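Local coordinates for phosphate-binding protein PstS (Borrelia burgdorferi, PDB 4N13) that binds inorganic phosphate with micromolar affinity as the solute-binding lipoprotein of an ABC-type phosphate importer, at residues V51-L56 against R68-E73; K80-A85 against F245-T250. All coordinates share one frame; numbering follows the deposited sequence. Where two conformers were deposited one is given.

Overall arrangement
Both contacts belong to one lobe of a class II periplasmic-type binding protein. Following the chain from the N terminus, helix 49-57 is left first, strand 63-66 is traversed, and interaction 1 then closes a short loop as 68-73 comes back against the helix. Strand 80-93 starts soon afterwards, and its first residues take part in interaction 2, which closes a much longer circuit of 159 intervening residues when 245-250 returns from the C-terminal part. The two circuits follow in series, neither enclosing nor crossing the other. Leu70 CD1 packs on Glu81 CG at 3.8 Å between them. Interaction 1 ties helix 49-57 to the loop after strand 63-66, interaction 2 the end of helix 237-246 to strand 80-93.

Interaction 1. Residues V51-L56 against R68-E73; sequences VGINGL and RDLTKE
Ile53 CD1 lies over one face of the Arg68 guanidinium, 3.7 Å from NH2 and nearly as close to NH1 and CZ in the conformer described, while the CA of Leu70 sits at the edge of the same group, in its plane. The two side chains approach from opposite directions, the isoleucine from helix 49-57 and the arginine from the loop after strand 63-66. Ile53 holds CG1 beside the backbone N (chi1 -64°), and chi2 (164°) carries CD1 outward to the guanidinium. The same methyl also meets Leu70 CD2 at 3.8 Å, so it fills the angle between a flat cation and an apolar branch. Leu70 also touches Ile227 and Val229 of strand 223-230.

The polar rim of Arg68 is held by several bonds. NH1 donates to Asp69 O at 3.1 Å; the oxygen lies near the guanidinium plane, although the donor stands above the carbonyl plane. NH2 forms a salt bridge with Glu74 and a hydrogen bond with Ser50 OG. Together these bonds probably limit how far the group can turn. Ser49, a phosphate-binding residue by similarity, has its side chain about 4 Å from that of Arg68, and a sulfate ion, probably from the crystallisation liquor, lies about 6 Å from the Arg68 side chain. The chemistry implies a divided role for the arginine: apolar contact through its face, charge pairing through its rim, beside the probable anion pocket.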
ATOM      1  N   VAL A  51      16.541  -1.839  -4.155  1.00  8.42           N
ATOM      2  CA  VAL A  51      17.499  -2.736  -4.790  1.00  9.20           C
ATOM      3  C   VAL A  51      17.111  -3.006  -6.247  1.00  8.31           C
ATOM      4  O   VAL A  51      17.957  -3.063  -7.132  1.00  8.58           O
ATOM      5  CB  VAL A  51      17.613  -4.051  -4.009  1.00 11.01           C
ATOM      6  CG1 VAL A  51      18.439  -5.069  -4.778  1.00 11.19           C
ATOM      7  CG2 VAL A  51      18.202  -3.784  -2.602  1.00 12.27           C
ATOM      8  N   GLY A  52      15.819  -3.199  -6.505  1.00  7.70           N
ATOM      9  CA  GLY A  52      15.359  -3.385  -7.858  1.00  7.49           C
ATOM     10  C   GLY A  52      15.696  -2.212  -8.756  1.00  7.08           C
ATOM     11  O   GLY A  52      16.181  -2.404  -9.873  1.00  6.81           O
ATOM     12  N   ILE A  53      15.410  -1.000  -8.300  1.00  6.89           N
ATOM     13  CA  ILE A  53      15.721   0.177  -9.114  1.00  5.87           C
ATOM     14  C   ILE A  53      17.242   0.303  -9.313  1.00  6.15           C
ATOM     15  O   ILE A  53      17.719   0.594 -10.406  1.00  6.36           O
ATOM     16  CB  ILE A  53      15.134   1.441  -8.474  1.00  8.45           C
ATOM     17  CG1 ILE A  53      13.598   1.339  -8.452  1.00  9.38           C
ATOM     18  CG2 ILE A  53      15.606   2.703  -9.201  1.00 10.32           C
ATOM     19  CD1 ILE A  53      12.949   2.326  -7.511  1.00 11.39           C
ATOM     20  N   ASN A  54      18.014   0.074  -8.261  1.00  6.17           N
ATOM     21  CA  ASN A  54      19.476   0.116  -8.405  1.00  5.81           C
ATOM     22  C   ASN A  54      19.936  -0.932  -9.421  1.00  5.97           C
ATOM     23  O   ASN A  54      20.811  -0.673 -10.250  1.00  7.04           O
ATOM     24  CB  ASN A  54      20.120  -0.084  -7.035  1.00  7.00           C
ATOM     25  CG  ASN A  54      21.608   0.148  -7.038  1.00  7.52           C
ATOM     26  OD1 ASN A  54      22.381  -0.749  -6.737  1.00 10.43           O
ATOM     27  ND2 ASN A  54      22.016   1.355  -7.356  1.00  8.53           N
ATOM     28  N   GLY A  55      19.352  -2.121  -9.372  1.00  6.29           N
ATOM     29  CA  GLY A  55      19.715  -3.161 -10.315  1.00  6.37           C
ATOM     30  C   GLY A  55      19.337  -2.792 -11.748  1.00  5.98           C
ATOM     31  O   GLY A  55      20.046  -3.113 -12.692  1.00  7.79           O
ATOM     32  N   LEU A  56      18.205  -2.124 -11.921  1.00  6.72           N
ATOM     33  CA  LEU A  56      17.809  -1.584 -13.218  1.00  6.79           C
ATOM     34  C   LEU A  56      18.871  -0.629 -13.770  1.00  6.60           C
ATOM     35  O   LEU A  56      19.326  -0.777 -14.919  1.00  7.14           O
ATOM     36  CB  LEU A  56      16.463  -0.867 -13.092  1.00  6.62           C
ATOM     37  CG  LEU A  56      15.972  -0.087 -14.312  1.00  6.96           C
ATOM     38  CD1 LEU A  56      15.569  -1.037 -15.432  1.00  8.70           C
ATOM     39  CD2 LEU A  56      14.785   0.755 -13.937  1.00  7.54           C
ATOM     40  N   ARG A  68       7.352   2.104  -3.770  0.57  9.53           N
ATOM     41  CA  ARG A  68       7.584   3.476  -3.343  0.57 11.17           C
ATOM     42  C   ARG A  68       7.792   4.381  -4.530  0.57 12.01           C
ATOM     43  O   ARG A  68       8.240   3.937  -5.598  0.57 13.27           O
ATOM     44  CB  ARG A  68       8.805   3.565  -2.436  0.57 13.67           C
ATOM     45  CG  ARG A  68      10.135   3.315  -3.134  0.57 15.70           C
ATOM     46  CD  ARG A  68      11.228   4.209  -2.562  0.57 17.02           C
ATOM     47  NE  ARG A  68      12.565   3.858  -3.039  0.57 17.54           N
ATOM     48  CZ  ARG A  68      13.100   4.287  -4.182  0.57 14.65           C
ATOM     49  NH1 ARG A  68      12.428   5.074  -5.002  0.57 12.22           N
ATOM     50  NH2 ARG A  68      14.321   3.924  -4.512  0.57 13.56           N
ATOM     51  N   ASP A  69       7.479   5.654  -4.334  0.57 15.03           N
ATOM     52  CA  ASP A  69       7.601   6.632  -5.396  0.57 15.73           C
ATOM     53  C   ASP A  69       9.057   6.922  -5.737  0.57 13.59           C
ATOM     54  O   ASP A  69       9.934   6.961  -4.887  0.57 14.28           O
ATOM     55  CB  ASP A  69       6.872   7.933  -5.042  0.57 21.09           C
ATOM     56  CG  ASP A  69       5.382   7.867  -5.331  0.57 25.93           C
ATOM     57  OD1 ASP A  69       4.725   6.908  -4.868  0.57 28.94           O
ATOM     58  OD2 ASP A  69       4.872   8.778  -6.026  0.57 27.61           O
ATOM     59  N   LEU A  70       9.277   7.116  -7.020  1.00 12.61           N
ATOM     60  CA  LEU A  70      10.580   7.454  -7.574  1.00 11.50           C
ATOM     61  C   LEU A  70      11.039   8.803  -7.048  1.00 10.38           C
ATOM     62  O   LEU A  70      10.241   9.709  -6.774  1.00 12.63           O
ATOM     63  CB  LEU A  70      10.522   7.500  -9.095  1.00 13.10           C
ATOM     64  CG  LEU A  70      10.210   6.188  -9.819  1.00 14.97           C
ATOM     65  CD1 LEU A  70      10.159   6.417 -11.323  1.00 16.82           C
ATOM     66  CD2 LEU A  70      11.210   5.087  -9.502  1.00 16.78           C
ATOM     67  N   THR A  71      12.345   8.944  -6.925  1.00  9.92           N
ATOM     68  CA  THR A  71      12.943  10.209  -6.541  1.00  9.15           C
ATOM     69  C   THR A  71      13.269  11.044  -7.775  1.00  8.78           C
ATOM     70  O   THR A  71      13.292  10.538  -8.896  1.00  9.51           O
ATOM     71  CB  THR A  71      14.236   9.999  -5.780  1.00 10.75           C
ATOM     72  OG1 THR A  71      15.181   9.405  -6.669  1.00 11.51           O
ATOM     73  CG2 THR A  71      14.009   9.110  -4.561  1.00 13.06           C
ATOM     74  N   LYS A  72      13.543  12.329  -7.568  1.00  9.50           N
ATOM     75  CA  LYS A  72      13.994  13.174  -8.664  1.00 10.30           C
ATOM     76  C   LYS A  72      15.293  12.650  -9.267  1.00  9.59           C
ATOM     77  O   LYS A  72      15.451  12.672 -10.482  1.00 10.90           O
ATOM     78  CB  LYS A  72      14.166  14.627  -8.196  1.00 10.80           C
ATOM     79  CG  LYS A  72      12.841  15.310  -7.903  1.00 11.06           C
ATOM     80  CD  LYS A  72      13.032  16.787  -7.544  1.00 12.07           C
ATOM     81  CE  LYS A  72      13.762  17.004  -6.226  1.00 12.50           C
ATOM     82  NZ  LYS A  72      12.989  16.504  -5.056  1.00 14.29           N
ATOM     83  N   GLU A  73      16.209  12.166  -8.438  1.00 10.81           N
ATOM     84  CA  GLU A  73      17.467  11.614  -8.945  1.00 11.64           C
ATOM     85  C   GLU A  73      17.188  10.447  -9.880  1.00  9.92           C
ATOM     86  O   GLU A  73      17.840  10.305 -10.918  1.00 10.88           O
ATOM     87  CB  GLU A  73      18.392  11.171  -7.798  1.00 13.69           C
ATOM     88  CG  GLU A  73      19.746  10.588  -8.288  1.00 19.12           C
ATOM     89  CD  GLU A  73      19.764   9.047  -8.521  1.00 24.34           C
ATOM     90  OE1 GLU A  73      18.829   8.353  -8.066  1.00 26.91           O
ATOM     91  OE2 GLU A  73      20.735   8.515  -9.125  1.00 28.34           O
TER

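Interaction 2. Residues K80-A85 against F245-T250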
ATOM      1  N   LYS A  80      11.319   5.738 -15.680  1.00 10.17           N
ATOM      2  CA  LYS A  80       9.939   5.995 -16.059  1.00 12.38           C
ATOM      3  C   LYS A  80       9.073   4.966 -15.358  1.00 10.58           C
ATOM      4  O   LYS A  80       9.510   3.848 -15.147  1.00 11.39           O
ATOM      5  CB  LYS A  80       9.783   5.864 -17.579  1.00 18.41           C
ATOM      6  CG  LYS A  80      10.476   6.968 -18.360  1.00 23.68           C
ATOM      7  CD  LYS A  80       9.924   8.345 -17.978  1.00 28.47           C
ATOM      8  CE  LYS A  80       9.195   9.031 -19.125  1.00 31.59           C
ATOM      9  NZ  LYS A  80      10.103   9.447 -20.225  1.00 33.18           N
ATOM     10  N   GLU A  81       7.857   5.345 -14.994  1.00 11.48           N
ATOM     11  CA  GLU A  81       6.996   4.426 -14.272  1.00 12.28           C
ATOM     12  C   GLU A  81       5.570   4.383 -14.799  1.00 11.53           C
ATOM     13  O   GLU A  81       5.056   5.358 -15.376  1.00 13.99           O
ATOM     14  CB  GLU A  81       7.008   4.757 -12.782  1.00 16.49           C
ATOM     15  CG  GLU A  81       6.538   6.150 -12.442  1.00 20.94           C
ATOM     16  CD  GLU A  81       5.109   6.163 -11.974  1.00 26.74           C
ATOM     17  OE1 GLU A  81       4.717   7.094 -11.237  1.00 31.37           O
ATOM     18  OE2 GLU A  81       4.382   5.218 -12.317  1.00 26.30           O
ATOM     19  N   THR A  82       4.945   3.230 -14.573  1.00  9.99           N
ATOM     20  CA  THR A  82       3.541   3.002 -14.862  1.00 11.34           C
ATOM     21  C   THR A  82       2.964   2.238 -13.687  1.00  8.38           C
ATOM     22  O   THR A  82       3.502   1.225 -13.292  1.00  9.28           O
ATOM     23  CB  THR A  82       3.382   2.139 -16.124  1.00 16.26           C
ATOM     24  OG1 THR A  82       3.924   2.848 -17.239  1.00 20.36           O
ATOM     25  CG2 THR A  82       1.915   1.806 -16.388  1.00 18.61           C
ATOM     26  N   VAL A  83       1.856   2.701 -13.137  1.00  9.20           N
ATOM     27  CA  VAL A  83       1.212   2.008 -12.020  1.00  8.63           C
ATOM     28  C   VAL A  83       0.495   0.758 -12.534  1.00  7.91           C
ATOM     29  O   VAL A  83      -0.127   0.781 -13.613  1.00  9.80           O
ATOM     30  CB  VAL A  83       0.226   2.949 -11.295  1.00  9.48           C
ATOM     31  CG1 VAL A  83      -0.930   3.344 -12.166  1.00 12.65           C
ATOM     32  CG2 VAL A  83      -0.317   2.309 -10.016  1.00 11.33           C
ATOM     33  N   PHE A  84       0.565  -0.342 -11.771  1.00  7.57           N
ATOM     34  CA  PHE A  84      -0.170  -1.557 -12.149  1.00  7.65           C
ATOM     35  C   PHE A  84      -0.958  -2.178 -11.005  1.00  8.63           C
ATOM     36  O   PHE A  84      -1.667  -3.124 -11.239  1.00 10.14           O
ATOM     37  CB  PHE A  84       0.746  -2.619 -12.781  1.00  8.73           C
ATOM     38  CG  PHE A  84       1.567  -3.380 -11.790  1.00  9.58           C
ATOM     39  CD1 PHE A  84       1.223  -4.666 -11.418  1.00 10.71           C
ATOM     40  CD2 PHE A  84       2.688  -2.806 -11.213  1.00  9.79           C
ATOM     41  CE1 PHE A  84       1.981  -5.362 -10.499  1.00 12.33           C
ATOM     42  CE2 PHE A  84       3.434  -3.499 -10.286  1.00 11.46           C
ATOM     43  CZ  PHE A  84       3.091  -4.772  -9.941  1.00 12.24           C
ATOM     44  N   ALA A  85      -0.832  -1.655  -9.788  1.00  7.17           N
ATOM     45  CA  ALA A  85      -1.570  -2.188  -8.651  1.00  7.32           C
ATOM     46  C   ALA A  85      -1.510  -1.214  -7.507  1.00  6.70           C
ATOM     47  O   ALA A  85      -0.649  -0.334  -7.496  1.00  7.61           O
ATOM     48  CB  ALA A  85      -1.028  -3.558  -8.225  1.00  9.17           C
ATOM     49  N   PHE A 245       1.281  -7.199 -20.854  1.00  6.80           N
ATOM     50  CA  PHE A 245       0.552  -8.266 -20.172  1.00  6.26           C
ATOM     51  C   PHE A 245       0.223  -7.889 -18.726  1.00  6.78           C
ATOM     52  O   PHE A 245      -0.884  -8.131 -18.241  1.00  7.16           O
ATOM     53  CB  PHE A 245       1.333  -9.581 -20.217  1.00  7.32           C
ATOM     54  CG  PHE A 245       0.634 -10.697 -19.488  1.00  7.54           C
ATOM     55  CD1 PHE A 245      -0.442 -11.361 -20.073  1.00  7.66           C
ATOM     56  CD2 PHE A 245       1.013 -11.058 -18.212  1.00  9.21           C
ATOM     57  CE1 PHE A 245      -1.102 -12.368 -19.400  1.00  9.08           C
ATOM     58  CE2 PHE A 245       0.343 -12.064 -17.538  1.00 10.74           C
ATOM     59  CZ  PHE A 245      -0.713 -12.720 -18.138  1.00 10.67           C
ATOM     60  N   MET A 246       1.172  -7.279 -18.023  1.00  6.53           N
ATOM     61  CA  MET A 246       0.969  -6.881 -16.629  1.00  6.88           C
ATOM     62  C   MET A 246      -0.243  -5.965 -16.453  1.00  7.55           C
ATOM     63  O   MET A 246      -0.933  -6.033 -15.432  1.00  8.33           O
ATOM     64  CB  MET A 246       2.212  -6.189 -16.066  1.00  7.08           C
ATOM     65  CG  MET A 246       3.418  -7.116 -15.886  1.00  7.90           C
ATOM     66  SD  MET A 246       4.799  -6.266 -15.089  1.00  8.35           S
ATOM     67  CE  MET A 246       4.118  -6.114 -13.408  1.00  9.45           C
ATOM     68  N   THR A 247      -0.454  -5.086 -17.429  1.00  7.56           N
ATOM     69  CA  THR A 247      -1.518  -4.093 -17.373  1.00  9.20           C
ATOM     70  C   THR A 247      -2.770  -4.527 -18.164  1.00  8.86           C
ATOM     71  O   THR A 247      -3.696  -3.761 -18.310  1.00 12.51           O
ATOM     72  CB  THR A 247      -1.013  -2.716 -17.852  1.00 11.18           C
ATOM     73  OG1 THR A 247      -0.544  -2.815 -19.197  1.00 12.20           O
ATOM     74  CG2 THR A 247       0.130  -2.234 -16.967  1.00 11.85           C
ATOM     75  N   SER A 248      -2.766  -5.759 -18.659  0.55  8.28           N
ATOM     76  CA  SER A 248      -3.908  -6.351 -19.348  0.55  9.74           C
ATOM     77  C   SER A 248      -4.954  -6.824 -18.336  0.55  9.97           C
ATOM     78  O   SER A 248      -4.667  -6.985 -17.154  0.55 10.19           O
ATOM     79  CB  SER A 248      -3.454  -7.568 -20.162  0.55 10.78           C
ATOM     80  OG  SER A 248      -3.136  -8.653 -19.289  0.55 10.70           O
ATOM     81  N   SER A 249      -6.162  -7.092 -18.804  0.55 11.67           N
ATOM     82  CA  SER A 249      -7.199  -7.590 -17.918  0.55 12.59           C
ATOM     83  C   SER A 249      -6.804  -8.878 -17.175  0.55 11.21           C
ATOM     84  O   SER A 249      -7.080  -9.014 -15.976  0.55 10.58           O
ATOM     85  CB  SER A 249      -8.492  -7.766 -18.699  0.55 15.10           C
ATOM     86  OG  SER A 249      -8.967  -6.494 -19.073  0.55 17.30           O
ATOM     87  N   THR A 250      -6.150  -9.814 -17.860  0.55 10.89           N
ATOM     88  CA  THR A 250      -5.666 -11.021 -17.185  0.55 11.03           C
ATOM     89  C   THR A 250      -4.630 -10.672 -16.116  0.55  8.97           C
ATOM     90  O   THR A 250      -4.679 -11.200 -15.008  0.55  8.28           O
ATOM     91  CB  THR A 250      -5.069 -12.048 -18.168  0.55 12.40           C
ATOM     92  OG1 THR A 250      -6.086 -12.460 -19.086  0.55 14.87           O
ATOM     93  CG2 THR A 250      -4.551 -13.272 -17.433  0.55 12.71           C
TER
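The terminal methyl of Met246 stands over the centre of the Phe84 ring in a Met-aromatic contact that joins strand 80-93 of the sheet to the end of helix 237-246. The two side chains meet at a slant, and Met246 CE is 3.7 Å from the Phe84 ring centroid, 12° off the normal, a CH-pi contact over the face. SD lies farther back above the same face, at 5.4 Å from the centroid, so the methyl does the touching. Met246 is extended as far as SD and then bends at chi3 (71°), which swings CE onto the ring. A flexible, unbranched thioether suits this place, as a broad flat ring suits the other side.

The opposite face of Phe84 receives Ala85 CB, offset toward the rim. A classic beta bulge sets Phe84 and Ala85 together opposite Leu226; Ile65 and Ile228 also touch the Phe84 side chain. Beside the ring, Thr247 CG2 approaches Phe84 CB at 4.2 Å. Its hydroxyl is bonded back to Ile243 O, so that threonine offers its methyl to the strand and its oxygen to the end of helix 237-246. Gln252 NE2 ties both sides by bonding to Phe84 O and Met246 O.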